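Local structure of putative Acetyltransferase (Pyrococcus horikoshii, 3DDD) at residues A[214-219]-A[278-283]. The protein binds coenzyme A and probably acts as an acyltransferase of the GNAT family. Numbering follows the deposited sequence.
Sequences GPLVAD and IYYGIL
Leu216 pairs with both Tyr280 and Gly281, which makes a classic beta bulge between two antiparallel strands of the second, C-terminal GNAT domain. Strand 212-218 runs between strands 204-209 and 238-242, and the short strand 279-281 also pairs with it.

Four backbone hydrogen bonds join the segments. Leu216 O accepts two of them: Tyr280 N at 2.7 Å, nearly in line with the carbonyl, and Gly281 N in the carbonyl plane, on a lone pair. Leu216 N returns a bond to Gly281 O. Beyond the bulge, Ala218 N donates to Ile278 O. Weaker CA-H...O contacts add to these, such as Pro215 CA to Gly281 O at 3.0 Å.

The apolar contacts fall on two faces. Leu216, Ala218 and Tyr280 pack against helix 221-233. There Leu216 CD2 meets Tyr280 CB at 3.7 Å. On the other face Val217 lies against helix 169-179 and spreads its two methyls. Val217 CG1, anti to the backbone N (chi1 -178°), touches Ile278 CD1 at 3.8 Å, while CG2 comes obliquely to the Tyr279 ring. Pro215, after a cis peptide bond, sets CB at the edge of that ring. Its CD lies beside Leu283 CG, the two side chains pointing the same way.

The polar ends are held separately. Tyr279 OH hydrogen-bonds Gly288 OXT at the C-terminus and Arg183. A water donates to Ala218 O at 2.7 Å and also bonds Tyr280 OH, with both the water and Ala218 O in the plane of the Tyr280 ring, at its edge.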
ATOM      1  N   GLY A 214       8.468   4.013   4.460  1.00 37.51           N
ATOM      2  CA  GLY A 214       7.332   3.231   4.878  1.00 37.12           C
ATOM      3  C   GLY A 214       7.707   1.758   4.827  1.00 33.27           C
ATOM      4  O   GLY A 214       8.183   1.300   3.835  1.00 30.55           O
ATOM      5  N   PRO A 215       7.458   1.003   5.895  1.00 34.72           N
ATOM      6  CA  PRO A 215       6.961   1.501   7.153  1.00 33.67           C
ATOM      7  C   PRO A 215       7.980   2.293   7.983  1.00 32.27           C
ATOM      8  O   PRO A 215       9.213   2.293   7.706  1.00 31.38           O
ATOM      9  CB  PRO A 215       6.527   0.222   7.892  1.00 35.42           C
ATOM     10  CG  PRO A 215       7.205  -0.862   7.246  1.00 39.85           C
ATOM     11  CD  PRO A 215       7.592  -0.466   5.881  1.00 32.64           C
ATOM     12  N   LEU A 216       7.441   2.978   8.988  1.00 29.89           N
ATOM     13  CA  LEU A 216       8.214   3.536  10.085  1.00 29.21           C
ATOM     14  C   LEU A 216       7.543   3.101  11.378  1.00 31.65           C
ATOM     15  O   LEU A 216       6.380   3.457  11.642  1.00 31.49           O
ATOM     16  CB  LEU A 216       8.289   5.067   9.977  1.00 30.08           C
ATOM     17  CG  LEU A 216       9.065   5.781  11.099  1.00 35.04           C
ATOM     18  CD1 LEU A 216      10.536   5.334  11.090  1.00 29.58           C
ATOM     19  CD2 LEU A 216       8.913   7.290  10.992  1.00 28.01           C
ATOM     20  N   VAL A 217       8.264   2.273  12.144  1.00 33.06           N
ATOM     21  CA  VAL A 217       7.821   1.708  13.420  1.00 32.42           C
ATOM     22  C   VAL A 217       8.873   2.013  14.501  1.00 34.64           C
ATOM     23  O   VAL A 217      10.071   1.826  14.261  1.00 36.18           O
ATOM     24  CB  VAL A 217       7.580   0.182  13.317  1.00 33.04           C
ATOM     25  CG1 VAL A 217       7.068  -0.407  14.659  1.00 26.06           C
ATOM     26  CG2 VAL A 217       6.576  -0.101  12.199  1.00 27.92           C
ATOM     27  N   ALA A 218       8.432   2.545  15.639  1.00 31.44           N
ATOM     28  CA  ALA A 218       9.341   2.913  16.748  1.00 33.28           C
ATOM     29  C   ALA A 218       8.665   2.807  18.101  1.00 33.04           C
ATOM     30  O   ALA A 218       7.519   3.225  18.254  1.00 33.01           O
ATOM     31  CB  ALA A 218       9.876   4.329  16.579  1.00 30.12           C
ATOM     32  N   ASP A 219       9.397   2.282  19.086  1.00 37.17           N
ATOM     33  CA  ASP A 219       8.924   2.203  20.481  1.00 39.29           C
ATOM     34  C   ASP A 219       8.784   3.560  21.160  1.00 38.22           C
ATOM     35  O   ASP A 219       8.109   3.644  22.190  1.00 38.54           O
ATOM     36  CB  ASP A 219       9.880   1.358  21.353  1.00 43.96           C
ATOM     37  CG  ASP A 219       9.587  -0.152  21.299  1.00 57.86           C
ATOM     38  OD1 ASP A 219       8.438  -0.573  20.992  1.00 67.92           O
ATOM     39  OD2 ASP A 219      10.532  -0.932  21.598  1.00 75.75           O
ATOM     40  N   ILE A 278       2.840   2.765  17.991  1.00 38.14           N
ATOM     41  CA  ILE A 278       4.238   2.623  17.530  1.00 35.19           C
ATOM     42  C   ILE A 278       4.410   2.673  16.014  1.00 35.41           C
ATOM     43  O   ILE A 278       5.529   2.534  15.502  1.00 33.92           O
ATOM     44  CB  ILE A 278       4.959   1.364  18.116  1.00 36.19           C
ATOM     45  CG1 ILE A 278       4.356   0.035  17.629  1.00 35.62           C
ATOM     46  CG2 ILE A 278       5.001   1.453  19.655  1.00 31.23           C
ATOM     47  CD1 ILE A 278       5.291  -1.156  17.901  1.00 26.79           C
ATOM     48  N   TYR A 279       3.291   2.848  15.310  1.00 35.67           N
ATOM     49  CA  TYR A 279       3.212   2.694  13.873  1.00 34.70           C
ATOM     50  C   TYR A 279       3.073   4.088  13.307  1.00 36.15           C
ATOM     51  O   TYR A 279       1.989   4.684  13.409  1.00 37.54           O
ATOM     52  CB  TYR A 279       1.996   1.846  13.500  1.00 33.66           C
ATOM     53  CG  TYR A 279       1.907   1.376  12.050  1.00 32.44           C
ATOM     54  CD1 TYR A 279       3.020   1.351  11.208  1.00 31.11           C
ATOM     55  CD2 TYR A 279       0.733   0.866  11.561  1.00 33.03           C
ATOM     56  CE1 TYR A 279       2.919   0.851   9.906  1.00 34.29           C
ATOM     57  CE2 TYR A 279       0.623   0.370  10.266  1.00 30.84           C
ATOM     58  CZ  TYR A 279       1.713   0.362   9.446  1.00 31.09           C
ATOM     59  OH  TYR A 279       1.588  -0.121   8.160  1.00 37.26           O
ATOM     60  N   TYR A 280       4.177   4.605  12.748  1.00 33.48           N
ATOM     61  CA  TYR A 280       4.296   6.017  12.365  1.00 34.05           C
ATOM     62  C   TYR A 280       4.069   6.247  10.889  1.00 33.49           C
ATOM     63  O   TYR A 280       3.585   7.284  10.521  1.00 33.39           O
ATOM     64  CB  TYR A 280       5.674   6.583  12.733  1.00 34.43           C
ATOM     65  CG  TYR A 280       5.835   6.842  14.195  1.00 31.99           C
ATOM     66  CD1 TYR A 280       6.099   5.804  15.075  1.00 35.25           C
ATOM     67  CD2 TYR A 280       5.680   8.110  14.710  1.00 36.29           C
ATOM     68  CE1 TYR A 280       6.216   6.023  16.435  1.00 27.59           C
ATOM     69  CE2 TYR A 280       5.789   8.341  16.086  1.00 37.62           C
ATOM     70  CZ  TYR A 280       6.066   7.294  16.933  1.00 30.39           C
ATOM     71  OH  TYR A 280       6.188   7.509  18.292  1.00 33.44           O
ATOM     72  N   GLY A 281       4.434   5.275  10.063  1.00 33.79           N
ATOM     73  CA  GLY A 281       4.345   5.394   8.626  1.00 36.07           C
ATOM     74  C   GLY A 281       3.951   4.049   8.055  1.00 35.00           C
ATOM     75  O   GLY A 281       4.639   3.039   8.264  1.00 35.59           O
ATOM     76  N   ILE A 282       2.833   4.017   7.338  1.00 33.68           N
ATOM     77  CA  ILE A 282       2.388   2.773   6.748  1.00 31.73           C
ATOM     78  C   ILE A 282       3.322   2.432   5.590  1.00 32.75           C
ATOM     79  O   ILE A 282       4.019   3.297   5.045  1.00 34.31           O
ATOM     80  CB  ILE A 282       0.874   2.800   6.344  1.00 29.87           C
ATOM     81  CG1 ILE A 282       0.606   3.619   5.090  1.00 34.81           C
ATOM     82  CG2 ILE A 282      -0.020   3.303   7.489  1.00 30.37           C
ATOM     83  CD1 ILE A 282      -0.812   3.381   4.547  1.00 31.88           C
ATOM     84  N   LEU A 283       3.329   1.170   5.202  1.00 34.46           N
ATOM     85  CA  LEU A 283       4.145   0.729   4.076  1.00 34.05           C
ATOM     86  C   LEU A 283       3.697   1.403   2.776  1.00 33.34           C
ATOM     87  O   LEU A 283       4.481   2.057   2.130  1.00 30.10           O
ATOM     88  CB  LEU A 283       4.130  -0.811   3.967  1.00 34.60           C
ATOM     89  CG  LEU A 283       5.259  -1.393   3.075  1.00 35.46           C
ATOM     90  CD1 LEU A 283       5.677  -2.809   3.510  1.00 36.55           C
ATOM     91  CD2 LEU A 283       4.838  -1.399   1.627  1.00 27.07           C
TER
HETATM   92  O   HOH W   1       6.445   5.252  19.759  1.00 37.64           O